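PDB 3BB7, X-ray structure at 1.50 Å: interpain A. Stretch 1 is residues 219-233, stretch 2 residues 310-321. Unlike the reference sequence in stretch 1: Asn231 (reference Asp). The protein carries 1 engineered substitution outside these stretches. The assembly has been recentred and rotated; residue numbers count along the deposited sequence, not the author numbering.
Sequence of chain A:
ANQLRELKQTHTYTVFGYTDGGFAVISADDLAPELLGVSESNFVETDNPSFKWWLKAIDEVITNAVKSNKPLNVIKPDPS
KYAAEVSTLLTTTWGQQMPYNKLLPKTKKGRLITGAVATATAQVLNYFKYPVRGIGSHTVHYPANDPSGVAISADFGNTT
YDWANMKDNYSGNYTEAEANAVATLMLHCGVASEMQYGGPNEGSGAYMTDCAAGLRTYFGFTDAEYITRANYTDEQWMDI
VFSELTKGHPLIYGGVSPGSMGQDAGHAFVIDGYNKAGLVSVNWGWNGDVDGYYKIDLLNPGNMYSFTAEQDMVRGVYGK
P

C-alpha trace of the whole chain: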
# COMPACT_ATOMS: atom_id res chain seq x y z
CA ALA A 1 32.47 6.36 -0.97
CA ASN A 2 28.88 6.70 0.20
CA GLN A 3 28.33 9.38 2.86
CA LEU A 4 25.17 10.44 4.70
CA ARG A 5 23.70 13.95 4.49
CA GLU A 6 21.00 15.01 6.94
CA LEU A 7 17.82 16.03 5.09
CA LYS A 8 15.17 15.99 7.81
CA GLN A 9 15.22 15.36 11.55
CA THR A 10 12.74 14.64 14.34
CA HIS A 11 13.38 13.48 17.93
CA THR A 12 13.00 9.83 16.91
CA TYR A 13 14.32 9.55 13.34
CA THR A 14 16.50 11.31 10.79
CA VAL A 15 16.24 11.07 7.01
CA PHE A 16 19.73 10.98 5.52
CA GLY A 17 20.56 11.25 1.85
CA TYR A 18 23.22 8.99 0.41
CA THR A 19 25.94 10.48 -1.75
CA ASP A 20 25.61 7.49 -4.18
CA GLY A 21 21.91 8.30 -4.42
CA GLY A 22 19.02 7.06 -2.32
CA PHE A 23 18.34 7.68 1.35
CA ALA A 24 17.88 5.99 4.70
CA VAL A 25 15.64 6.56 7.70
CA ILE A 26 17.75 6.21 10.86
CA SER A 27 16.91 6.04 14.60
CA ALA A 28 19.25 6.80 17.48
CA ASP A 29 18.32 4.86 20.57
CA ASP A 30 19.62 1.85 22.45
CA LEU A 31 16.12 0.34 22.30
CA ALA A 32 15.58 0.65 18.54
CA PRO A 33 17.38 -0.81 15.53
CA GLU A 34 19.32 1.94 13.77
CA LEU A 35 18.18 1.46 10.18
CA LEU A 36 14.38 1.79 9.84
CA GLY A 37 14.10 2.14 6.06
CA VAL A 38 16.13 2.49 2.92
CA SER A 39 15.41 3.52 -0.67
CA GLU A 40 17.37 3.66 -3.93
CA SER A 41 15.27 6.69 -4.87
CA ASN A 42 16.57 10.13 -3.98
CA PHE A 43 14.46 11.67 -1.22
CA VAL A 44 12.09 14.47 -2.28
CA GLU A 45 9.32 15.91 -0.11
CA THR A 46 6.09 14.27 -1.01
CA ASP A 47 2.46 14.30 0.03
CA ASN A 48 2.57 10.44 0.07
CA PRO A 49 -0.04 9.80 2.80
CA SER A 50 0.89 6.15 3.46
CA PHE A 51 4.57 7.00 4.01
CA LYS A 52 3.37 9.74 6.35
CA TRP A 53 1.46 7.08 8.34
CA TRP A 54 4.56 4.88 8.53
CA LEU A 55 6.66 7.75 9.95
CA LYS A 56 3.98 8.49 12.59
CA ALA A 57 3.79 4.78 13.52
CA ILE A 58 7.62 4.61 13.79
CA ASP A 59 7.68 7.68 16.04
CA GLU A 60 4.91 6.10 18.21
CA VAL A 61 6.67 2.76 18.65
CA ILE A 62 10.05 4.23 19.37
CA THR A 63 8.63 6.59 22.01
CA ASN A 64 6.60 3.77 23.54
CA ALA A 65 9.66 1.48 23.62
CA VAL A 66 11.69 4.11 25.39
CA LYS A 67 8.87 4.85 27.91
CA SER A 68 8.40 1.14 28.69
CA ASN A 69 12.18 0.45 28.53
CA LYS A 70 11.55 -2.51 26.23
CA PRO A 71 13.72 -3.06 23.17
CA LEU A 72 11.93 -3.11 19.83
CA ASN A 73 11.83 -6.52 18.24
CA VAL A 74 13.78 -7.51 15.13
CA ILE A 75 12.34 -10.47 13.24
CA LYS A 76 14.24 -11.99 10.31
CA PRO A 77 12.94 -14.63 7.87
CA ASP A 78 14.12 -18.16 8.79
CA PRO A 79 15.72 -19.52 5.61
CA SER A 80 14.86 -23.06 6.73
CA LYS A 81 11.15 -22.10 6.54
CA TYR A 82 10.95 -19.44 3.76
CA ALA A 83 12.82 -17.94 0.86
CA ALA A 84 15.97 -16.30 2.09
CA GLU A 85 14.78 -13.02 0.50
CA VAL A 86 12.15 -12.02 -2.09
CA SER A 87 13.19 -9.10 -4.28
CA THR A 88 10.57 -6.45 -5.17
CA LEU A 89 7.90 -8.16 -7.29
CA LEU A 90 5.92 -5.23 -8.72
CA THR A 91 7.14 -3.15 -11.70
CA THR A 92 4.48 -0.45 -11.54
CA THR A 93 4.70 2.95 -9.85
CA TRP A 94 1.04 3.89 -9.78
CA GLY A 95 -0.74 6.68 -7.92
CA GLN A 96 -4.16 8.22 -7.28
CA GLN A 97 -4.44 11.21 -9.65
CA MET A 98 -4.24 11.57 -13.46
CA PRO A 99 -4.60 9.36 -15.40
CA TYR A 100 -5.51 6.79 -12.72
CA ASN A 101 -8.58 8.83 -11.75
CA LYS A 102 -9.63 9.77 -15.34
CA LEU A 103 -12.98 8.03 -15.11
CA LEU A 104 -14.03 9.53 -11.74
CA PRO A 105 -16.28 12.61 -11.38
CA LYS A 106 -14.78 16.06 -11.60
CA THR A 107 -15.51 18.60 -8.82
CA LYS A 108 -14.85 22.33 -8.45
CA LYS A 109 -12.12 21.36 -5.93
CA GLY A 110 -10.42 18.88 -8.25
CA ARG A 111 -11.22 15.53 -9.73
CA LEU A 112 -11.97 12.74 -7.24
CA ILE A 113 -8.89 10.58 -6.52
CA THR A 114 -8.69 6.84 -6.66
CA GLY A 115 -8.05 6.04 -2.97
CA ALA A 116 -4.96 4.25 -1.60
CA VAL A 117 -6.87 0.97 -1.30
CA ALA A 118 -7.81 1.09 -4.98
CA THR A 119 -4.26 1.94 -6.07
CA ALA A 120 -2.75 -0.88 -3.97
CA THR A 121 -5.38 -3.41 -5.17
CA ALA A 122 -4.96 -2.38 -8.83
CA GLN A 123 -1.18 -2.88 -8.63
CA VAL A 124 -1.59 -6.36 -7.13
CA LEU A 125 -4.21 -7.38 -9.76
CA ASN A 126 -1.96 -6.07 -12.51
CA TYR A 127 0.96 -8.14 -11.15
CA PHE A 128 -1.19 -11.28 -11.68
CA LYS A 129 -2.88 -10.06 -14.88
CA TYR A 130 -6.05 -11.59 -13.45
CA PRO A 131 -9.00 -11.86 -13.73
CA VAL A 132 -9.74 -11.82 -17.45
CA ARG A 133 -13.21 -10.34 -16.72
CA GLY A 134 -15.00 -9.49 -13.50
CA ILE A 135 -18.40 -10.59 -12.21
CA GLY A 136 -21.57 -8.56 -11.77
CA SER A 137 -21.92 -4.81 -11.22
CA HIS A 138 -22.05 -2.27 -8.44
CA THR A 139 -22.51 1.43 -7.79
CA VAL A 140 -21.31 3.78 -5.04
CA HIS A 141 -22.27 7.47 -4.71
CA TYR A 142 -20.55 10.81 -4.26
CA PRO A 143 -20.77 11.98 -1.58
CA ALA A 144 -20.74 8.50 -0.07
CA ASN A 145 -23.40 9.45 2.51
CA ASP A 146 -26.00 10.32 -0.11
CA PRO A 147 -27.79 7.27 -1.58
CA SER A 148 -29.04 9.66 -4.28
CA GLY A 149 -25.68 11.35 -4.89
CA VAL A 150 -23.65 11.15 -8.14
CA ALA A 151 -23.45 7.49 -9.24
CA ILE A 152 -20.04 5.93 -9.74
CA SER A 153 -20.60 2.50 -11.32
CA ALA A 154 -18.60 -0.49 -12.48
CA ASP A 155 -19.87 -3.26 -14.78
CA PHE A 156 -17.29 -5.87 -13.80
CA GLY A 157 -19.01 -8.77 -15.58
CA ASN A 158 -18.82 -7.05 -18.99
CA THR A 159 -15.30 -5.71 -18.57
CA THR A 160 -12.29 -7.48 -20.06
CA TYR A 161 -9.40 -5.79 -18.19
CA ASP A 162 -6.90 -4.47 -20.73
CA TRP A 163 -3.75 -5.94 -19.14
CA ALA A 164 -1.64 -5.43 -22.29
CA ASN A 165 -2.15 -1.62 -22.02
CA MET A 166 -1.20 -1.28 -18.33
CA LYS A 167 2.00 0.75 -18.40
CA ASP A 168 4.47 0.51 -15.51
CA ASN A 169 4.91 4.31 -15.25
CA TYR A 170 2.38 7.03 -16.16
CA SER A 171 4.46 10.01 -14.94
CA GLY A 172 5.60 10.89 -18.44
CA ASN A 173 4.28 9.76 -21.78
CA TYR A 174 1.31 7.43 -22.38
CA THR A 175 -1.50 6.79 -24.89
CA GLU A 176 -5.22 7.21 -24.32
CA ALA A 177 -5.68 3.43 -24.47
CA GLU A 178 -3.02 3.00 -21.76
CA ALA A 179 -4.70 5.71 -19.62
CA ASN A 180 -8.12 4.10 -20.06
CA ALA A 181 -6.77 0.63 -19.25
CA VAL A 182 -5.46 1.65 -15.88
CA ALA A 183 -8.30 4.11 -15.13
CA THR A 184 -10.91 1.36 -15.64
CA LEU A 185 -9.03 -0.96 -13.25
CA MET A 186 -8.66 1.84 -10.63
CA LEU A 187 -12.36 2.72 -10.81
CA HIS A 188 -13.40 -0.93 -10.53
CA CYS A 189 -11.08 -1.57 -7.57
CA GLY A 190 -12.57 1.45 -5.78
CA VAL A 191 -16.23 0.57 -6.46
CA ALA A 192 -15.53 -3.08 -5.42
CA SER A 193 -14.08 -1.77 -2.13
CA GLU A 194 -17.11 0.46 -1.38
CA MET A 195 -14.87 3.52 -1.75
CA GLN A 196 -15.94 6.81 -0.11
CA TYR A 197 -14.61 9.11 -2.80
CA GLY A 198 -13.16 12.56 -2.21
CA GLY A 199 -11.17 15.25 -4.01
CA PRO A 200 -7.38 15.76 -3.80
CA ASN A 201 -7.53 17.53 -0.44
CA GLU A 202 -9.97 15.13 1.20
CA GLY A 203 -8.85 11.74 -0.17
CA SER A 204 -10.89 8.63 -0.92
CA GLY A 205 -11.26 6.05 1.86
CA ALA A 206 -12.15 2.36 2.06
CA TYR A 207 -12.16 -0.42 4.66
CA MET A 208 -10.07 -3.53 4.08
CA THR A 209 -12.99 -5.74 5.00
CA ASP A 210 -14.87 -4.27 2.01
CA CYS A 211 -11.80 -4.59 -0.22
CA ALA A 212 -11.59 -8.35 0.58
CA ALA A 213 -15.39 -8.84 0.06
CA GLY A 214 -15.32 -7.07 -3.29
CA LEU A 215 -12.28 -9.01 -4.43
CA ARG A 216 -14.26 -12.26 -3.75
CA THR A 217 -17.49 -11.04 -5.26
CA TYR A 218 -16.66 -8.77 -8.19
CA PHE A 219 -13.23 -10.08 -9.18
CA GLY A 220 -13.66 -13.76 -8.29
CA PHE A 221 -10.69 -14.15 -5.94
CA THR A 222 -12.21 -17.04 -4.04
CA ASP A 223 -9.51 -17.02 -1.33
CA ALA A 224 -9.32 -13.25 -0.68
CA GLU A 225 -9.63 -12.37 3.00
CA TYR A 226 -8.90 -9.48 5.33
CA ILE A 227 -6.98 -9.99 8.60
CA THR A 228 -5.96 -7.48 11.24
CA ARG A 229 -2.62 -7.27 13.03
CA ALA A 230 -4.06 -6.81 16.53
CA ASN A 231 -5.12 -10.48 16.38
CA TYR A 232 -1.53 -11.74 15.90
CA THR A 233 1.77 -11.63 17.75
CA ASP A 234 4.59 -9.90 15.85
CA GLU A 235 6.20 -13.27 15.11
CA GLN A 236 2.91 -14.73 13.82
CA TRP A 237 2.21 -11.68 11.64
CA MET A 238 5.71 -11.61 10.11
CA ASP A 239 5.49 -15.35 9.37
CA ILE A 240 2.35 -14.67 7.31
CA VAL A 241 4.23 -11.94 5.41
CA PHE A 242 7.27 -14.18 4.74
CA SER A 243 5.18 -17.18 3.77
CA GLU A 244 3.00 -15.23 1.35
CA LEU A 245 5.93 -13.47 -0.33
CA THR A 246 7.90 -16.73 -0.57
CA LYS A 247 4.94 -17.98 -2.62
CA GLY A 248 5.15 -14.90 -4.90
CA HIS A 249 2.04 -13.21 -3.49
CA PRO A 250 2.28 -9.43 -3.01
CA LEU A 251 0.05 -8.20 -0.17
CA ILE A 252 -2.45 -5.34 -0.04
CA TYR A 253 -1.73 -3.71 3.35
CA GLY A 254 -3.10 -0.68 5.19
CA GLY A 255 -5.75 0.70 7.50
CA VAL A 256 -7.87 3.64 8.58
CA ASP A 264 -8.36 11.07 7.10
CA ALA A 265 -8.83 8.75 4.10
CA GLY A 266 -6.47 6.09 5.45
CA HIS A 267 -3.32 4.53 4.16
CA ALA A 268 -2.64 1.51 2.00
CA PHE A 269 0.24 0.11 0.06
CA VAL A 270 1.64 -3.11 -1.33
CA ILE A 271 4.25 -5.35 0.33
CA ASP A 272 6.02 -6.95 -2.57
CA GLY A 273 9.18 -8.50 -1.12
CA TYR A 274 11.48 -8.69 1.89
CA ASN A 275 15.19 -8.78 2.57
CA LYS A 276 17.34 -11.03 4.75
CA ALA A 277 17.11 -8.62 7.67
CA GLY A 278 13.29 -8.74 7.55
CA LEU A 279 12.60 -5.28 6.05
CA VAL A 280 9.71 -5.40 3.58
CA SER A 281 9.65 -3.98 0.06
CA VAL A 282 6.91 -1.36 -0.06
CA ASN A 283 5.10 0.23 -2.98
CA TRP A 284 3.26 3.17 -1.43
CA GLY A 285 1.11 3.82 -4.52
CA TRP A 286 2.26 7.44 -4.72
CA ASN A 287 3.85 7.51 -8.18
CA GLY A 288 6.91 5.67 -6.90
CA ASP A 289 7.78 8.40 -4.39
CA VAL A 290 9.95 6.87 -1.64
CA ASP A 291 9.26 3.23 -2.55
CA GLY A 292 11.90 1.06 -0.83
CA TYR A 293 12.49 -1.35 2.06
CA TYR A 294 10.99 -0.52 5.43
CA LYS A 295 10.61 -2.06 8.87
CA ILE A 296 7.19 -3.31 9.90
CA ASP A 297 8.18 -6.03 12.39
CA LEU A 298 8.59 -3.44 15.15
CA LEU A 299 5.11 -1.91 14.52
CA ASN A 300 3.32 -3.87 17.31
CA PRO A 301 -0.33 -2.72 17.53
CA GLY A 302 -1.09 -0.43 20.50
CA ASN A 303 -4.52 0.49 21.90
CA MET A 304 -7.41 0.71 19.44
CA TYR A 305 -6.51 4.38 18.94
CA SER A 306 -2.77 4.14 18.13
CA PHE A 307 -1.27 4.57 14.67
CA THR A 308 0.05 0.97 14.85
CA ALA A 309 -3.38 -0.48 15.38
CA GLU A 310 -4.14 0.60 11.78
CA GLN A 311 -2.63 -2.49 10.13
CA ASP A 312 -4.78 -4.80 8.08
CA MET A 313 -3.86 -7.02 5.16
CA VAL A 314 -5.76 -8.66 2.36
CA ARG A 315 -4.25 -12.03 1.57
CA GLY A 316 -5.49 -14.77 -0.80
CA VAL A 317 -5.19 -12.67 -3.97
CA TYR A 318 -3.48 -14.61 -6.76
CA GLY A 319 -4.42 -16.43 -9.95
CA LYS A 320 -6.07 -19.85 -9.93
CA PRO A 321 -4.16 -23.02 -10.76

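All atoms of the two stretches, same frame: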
# COMPACT_ATOMS: atom_id res chain seq x y z
N PHE A 219 -14.40 -9.67 -8.41
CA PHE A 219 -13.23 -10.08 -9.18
C PHE A 219 -12.99 -11.59 -9.18
O PHE A 219 -12.12 -12.08 -9.93
CB PHE A 219 -11.97 -9.36 -8.72
CG PHE A 219 -11.96 -7.89 -9.06
CD1 PHE A 219 -12.26 -6.94 -8.09
CD2 PHE A 219 -11.58 -7.44 -10.33
CE1 PHE A 219 -12.21 -5.55 -8.39
CE2 PHE A 219 -11.52 -6.07 -10.64
CZ PHE A 219 -11.82 -5.12 -9.66
N GLY A 220 -13.72 -12.30 -8.33
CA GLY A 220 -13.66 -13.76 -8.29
C GLY A 220 -12.43 -14.36 -7.62
O GLY A 220 -12.09 -15.52 -7.87
N PHE A 221 -11.79 -13.60 -6.74
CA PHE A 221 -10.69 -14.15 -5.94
C PHE A 221 -11.26 -14.92 -4.76
O PHE A 221 -11.47 -14.35 -3.67
CB PHE A 221 -9.75 -13.05 -5.43
CG PHE A 221 -8.92 -12.42 -6.51
CD1 PHE A 221 -7.82 -13.10 -7.05
CD2 PHE A 221 -9.28 -11.19 -7.04
CE1 PHE A 221 -7.02 -12.49 -8.07
CE2 PHE A 221 -8.55 -10.58 -8.07
CZ PHE A 221 -7.40 -11.22 -8.57
N THR A 222 -11.53 -16.20 -5.01
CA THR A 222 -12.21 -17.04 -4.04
C THR A 222 -11.58 -16.99 -2.65
O THR A 222 -12.31 -17.00 -1.64
CB THR A 222 -12.27 -18.47 -4.56
OG1 THR A 222 -10.95 -19.01 -4.64
CG2 THR A 222 -12.86 -18.50 -5.90
N ASP A 223 -10.26 -16.94 -2.59
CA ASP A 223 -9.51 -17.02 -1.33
C ASP A 223 -9.24 -15.67 -0.65
O ASP A 223 -8.61 -15.64 0.43
CB ASP A 223 -8.18 -17.74 -1.56
CG ASP A 223 -8.34 -19.17 -2.00
OD1 ASP A 223 -9.47 -19.72 -1.98
OD2 ASP A 223 -7.30 -19.75 -2.39
N ALA A 224 -9.64 -14.56 -1.27
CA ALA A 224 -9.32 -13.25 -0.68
C ALA A 224 -9.92 -13.13 0.71
O ALA A 224 -11.08 -13.53 0.95
CB ALA A 224 -9.79 -12.12 -1.58
N GLU A 225 -9.13 -12.57 1.63
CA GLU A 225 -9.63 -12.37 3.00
C GLU A 225 -8.84 -11.27 3.69
O GLU A 225 -7.65 -11.10 3.46
CB GLU A 225 -9.60 -13.70 3.78
CG GLU A 225 -8.19 -14.23 3.91
CD GLU A 225 -8.04 -15.24 5.04
OE1 GLU A 225 -7.04 -15.98 5.01
OE2 GLU A 225 -8.91 -15.29 5.92
N TYR A 226 -9.52 -10.53 4.56
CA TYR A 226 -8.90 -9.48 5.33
C TYR A 226 -8.55 -10.03 6.71
O TYR A 226 -9.35 -10.76 7.31
CB TYR A 226 -9.91 -8.31 5.42
CG TYR A 226 -10.06 -7.59 6.75
CD1 TYR A 226 -11.17 -7.79 7.57
CD2 TYR A 226 -9.09 -6.69 7.18
CE1 TYR A 226 -11.29 -7.14 8.77
CE2 TYR A 226 -9.21 -6.00 8.38
CZ TYR A 226 -10.30 -6.24 9.17
OH TYR A 226 -10.40 -5.56 10.36
N ILE A 227 -7.36 -9.69 7.20
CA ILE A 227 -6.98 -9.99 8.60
C ILE A 227 -6.39 -8.75 9.24
O ILE A 227 -5.90 -7.85 8.54
CB ILE A 227 -6.01 -11.19 8.67
CG1 ILE A 227 -4.67 -10.91 7.95
CG2 ILE A 227 -6.72 -12.48 8.14
CD1 ILE A 227 -3.64 -12.01 8.19
N THR A 228 -6.46 -8.67 10.57
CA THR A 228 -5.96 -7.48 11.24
C THR A 228 -4.85 -7.81 12.24
O THR A 228 -4.89 -8.85 12.92
CB THR A 228 -7.10 -6.68 11.85
OG1 THR A 228 -6.65 -5.33 12.15
CG2 THR A 228 -7.61 -7.32 13.10
N ARG A 229 -3.84 -6.95 12.29
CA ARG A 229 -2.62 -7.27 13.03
C ARG A 229 -2.85 -7.45 14.53
O ARG A 229 -2.16 -8.23 15.15
CB ARG A 229 -1.53 -6.23 12.79
CG ARG A 229 -0.19 -6.72 13.32
CD ARG A 229 0.92 -5.78 12.93
NE ARG A 229 2.13 -6.16 13.65
CZ ARG A 229 3.37 -5.82 13.28
NH1 ARG A 229 3.59 -5.09 12.18
NH2 ARG A 229 4.40 -6.24 14.01
N ALA A 230 -3.82 -6.73 15.09
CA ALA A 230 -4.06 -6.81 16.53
C ALA A 230 -4.39 -8.23 16.99
O ALA A 230 -4.20 -8.54 18.16
CB ALA A 230 -5.18 -5.87 16.93
N ASN A 231 -4.82 -9.08 16.06
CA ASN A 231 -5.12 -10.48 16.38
C ASN A 231 -3.91 -11.42 16.44
O ASN A 231 -4.04 -12.57 16.83
CB ASN A 231 -6.12 -11.04 15.36
CG ASN A 231 -7.52 -10.48 15.52
OD1 ASN A 231 -8.34 -10.62 14.62
ND2 ASN A 231 -7.80 -9.85 16.65
N TYR A 232 -2.74 -10.92 16.05
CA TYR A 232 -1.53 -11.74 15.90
C TYR A 232 -0.36 -11.20 16.71
O TYR A 232 -0.16 -9.98 16.83
CB TYR A 232 -1.10 -11.77 14.44
CG TYR A 232 -2.14 -12.45 13.55
CD1 TYR A 232 -3.22 -11.73 13.04
CD2 TYR A 232 -2.04 -13.80 13.21
CE1 TYR A 232 -4.19 -12.35 12.24
CE2 TYR A 232 -3.00 -14.42 12.41
CZ TYR A 232 -4.04 -13.68 11.90
OH TYR A 232 -4.97 -14.31 11.11
N THR A 233 0.50 -12.11 17.20
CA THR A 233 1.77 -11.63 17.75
C THR A 233 2.65 -11.15 16.59
O THR A 233 2.40 -11.50 15.41
CB THR A 233 2.53 -12.71 18.49
OG1 THR A 233 2.91 -13.72 17.54
CG2 THR A 233 1.68 -13.35 19.61
N GLU A 310 -3.60 0.46 13.15
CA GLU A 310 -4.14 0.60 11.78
C GLU A 310 -3.34 -0.24 10.78
O GLU A 310 -2.73 0.28 9.83
CB GLU A 310 -4.17 2.08 11.40
CG GLU A 310 -4.92 2.93 12.44
CD GLU A 310 -4.71 4.42 12.27
OE1 GLU A 310 -3.88 4.83 11.43
OE2 GLU A 310 -5.39 5.19 13.00
N GLN A 311 -3.37 -1.56 10.99
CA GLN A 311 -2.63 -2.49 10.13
C GLN A 311 -3.46 -3.71 9.82
O GLN A 311 -3.68 -4.56 10.69
CB GLN A 311 -1.32 -2.94 10.77
CG GLN A 311 -0.29 -1.84 10.93
CD GLN A 311 0.97 -2.37 11.57
OE1 GLN A 311 1.79 -3.04 10.92
NE2 GLN A 311 1.15 -2.06 12.85
N ASP A 312 -3.97 -3.73 8.60
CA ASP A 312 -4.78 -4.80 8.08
C ASP A 312 -4.08 -5.31 6.84
O ASP A 312 -3.30 -4.58 6.21
CB ASP A 312 -6.16 -4.29 7.65
CG ASP A 312 -6.87 -3.49 8.74
OD1 ASP A 312 -7.49 -2.45 8.40
OD2 ASP A 312 -6.79 -3.89 9.92
N MET A 313 -4.34 -6.55 6.45
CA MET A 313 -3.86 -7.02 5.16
C MET A 313 -4.97 -7.76 4.46
O MET A 313 -5.85 -8.35 5.10
CB MET A 313 -2.58 -7.87 5.28
CG MET A 313 -2.75 -9.32 5.62
SD MET A 313 -1.32 -10.43 5.32
CE MET A 313 -0.17 -9.79 6.53
N VAL A 314 -4.90 -7.77 3.14
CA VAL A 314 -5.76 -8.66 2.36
C VAL A 314 -4.82 -9.67 1.77
O VAL A 314 -3.90 -9.30 1.01
CB VAL A 314 -6.56 -7.93 1.27
CG1 VAL A 314 -7.35 -8.95 0.48
CG2 VAL A 314 -7.48 -6.90 1.89
N ARG A 315 -5.02 -10.94 2.14
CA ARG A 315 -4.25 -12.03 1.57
C ARG A 315 -5.20 -12.91 0.75
O ARG A 315 -6.43 -12.69 0.75
CB ARG A 315 -3.52 -12.81 2.69
CG ARG A 315 -4.42 -13.59 3.61
CD ARG A 315 -3.59 -14.30 4.69
NE ARG A 315 -4.52 -14.86 5.67
CZ ARG A 315 -4.15 -15.65 6.67
NH1 ARG A 315 -2.87 -15.99 6.81
NH2 ARG A 315 -5.07 -16.08 7.53
N GLY A 316 -4.66 -13.87 0.01
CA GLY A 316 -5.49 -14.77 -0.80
C GLY A 316 -5.77 -14.25 -2.19
O GLY A 316 -6.65 -14.75 -2.86
N VAL A 317 -5.03 -13.23 -2.63
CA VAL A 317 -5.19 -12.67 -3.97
C VAL A 317 -4.05 -13.20 -4.84
O VAL A 317 -2.85 -12.89 -4.62
CB VAL A 317 -5.18 -11.14 -3.94
CG1 VAL A 317 -5.32 -10.56 -5.35
CG2 VAL A 317 -6.35 -10.62 -3.04
N TYR A 318 -4.42 -14.00 -5.83
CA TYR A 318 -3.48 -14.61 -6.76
C TYR A 318 -4.33 -15.28 -7.81
O TYR A 318 -5.55 -15.36 -7.68
CB TYR A 318 -2.56 -15.66 -6.06
CG TYR A 318 -3.21 -16.46 -4.95
CD1 TYR A 318 -4.22 -17.39 -5.23
CD2 TYR A 318 -2.84 -16.26 -3.62
CE1 TYR A 318 -4.84 -18.11 -4.20
CE2 TYR A 318 -3.42 -17.01 -2.58
CZ TYR A 318 -4.43 -17.91 -2.89
OH TYR A 318 -5.03 -18.60 -1.88
N GLY A 319 -3.69 -15.72 -8.89
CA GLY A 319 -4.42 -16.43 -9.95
C GLY A 319 -4.85 -17.83 -9.53
O GLY A 319 -4.39 -18.34 -8.51
N LYS A 320 -5.74 -18.46 -10.28
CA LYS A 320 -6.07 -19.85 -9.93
C LYS A 320 -5.09 -20.77 -10.63
O LYS A 320 -4.52 -20.42 -11.65
CB LYS A 320 -7.53 -20.23 -10.21
CG LYS A 320 -8.18 -19.64 -11.45
CD LYS A 320 -9.66 -20.04 -11.56
CE LYS A 320 -10.40 -19.90 -10.21
NZ LYS A 320 -11.09 -18.59 -9.99
N PRO A 321 -4.85 -21.95 -10.03
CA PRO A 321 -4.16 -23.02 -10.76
C PRO A 321 -4.71 -23.20 -12.19
O PRO A 321 -3.97 -23.22 -13.18
CB PRO A 321 -4.43 -24.24 -9.90
CG PRO A 321 -4.52 -23.68 -8.49
CD PRO A 321 -5.18 -22.33 -8.64
OXT PRO A 321 -5.92 -23.32 -12.42
O HOH W 1 -9.84 -16.84 -8.77
O HOH W 2 -13.87 -16.88 -9.76
O HOH W 3 -8.33 -16.09 -4.57
O HOH W 4 -9.44 -3.12 10.72

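How do the two backbones meet? Strand 225-228 and strand 312-315 run antiparallel, their directions 152° apart and their axes approaching to 4.7 Å. Glu225 pairs with Arg315 and Ile227 with Met313, each through two hydrogen bonds: Glu225 N to Arg315 O is 2.8 Å and Arg315 N to Glu225 O 2.9 Å, while Ile227 N to Met313 O and Met313 N to Ile227 O are both 2.9 Å. Beyond the strand, Arg229 N continues the ladder to Gln311 O at 2.9 Å.

What happens where the ladder ends near Gly316? A type I turn from Phe221 to Ala224 brings Asp223 O to 3.5 Å from Gly316 CA, a CA-H...O contact. A side chain at Gly316 would point into that carbonyl, with its CB about 2.0 Å from Asp223 O, so the close approach depends on glycine. One water joins Asp223 N (2.9 Å) to Gly316 O (2.7 Å).

Which side chains share a sheet face? Glu225, Ile227, Met313 and Arg315 lie on one. There Arg315 NE forms a salt bridge with Glu225 OE1 at 2.8 Å, although the hydrogen bond within it is weak, its angle being only 126°. Ile227 CD1 covers one face of the guanidinium, and Ile227 CG1 packs 3.4 Å from Met313 CG. On the other face Thr228 OG1 donates to Asp312 OD2 at 2.7 Å, and a water bonded to Tyr226 OH (2.6 Å) donates to the same Asp312 OD2 (2.9 Å).

What holds the flanks? Arg229 NH1 donates to Gln311 OE1 at 3.0 Å, reinforcing the backbone bond between these residues. Near the C-terminus, Tyr318 OH donates to Asp223 OD2 at 2.6 Å, and Val317 CG1 sits over the Phe221 ring, 3.7 Å from Phe221 CE1, in a CH-pi contact.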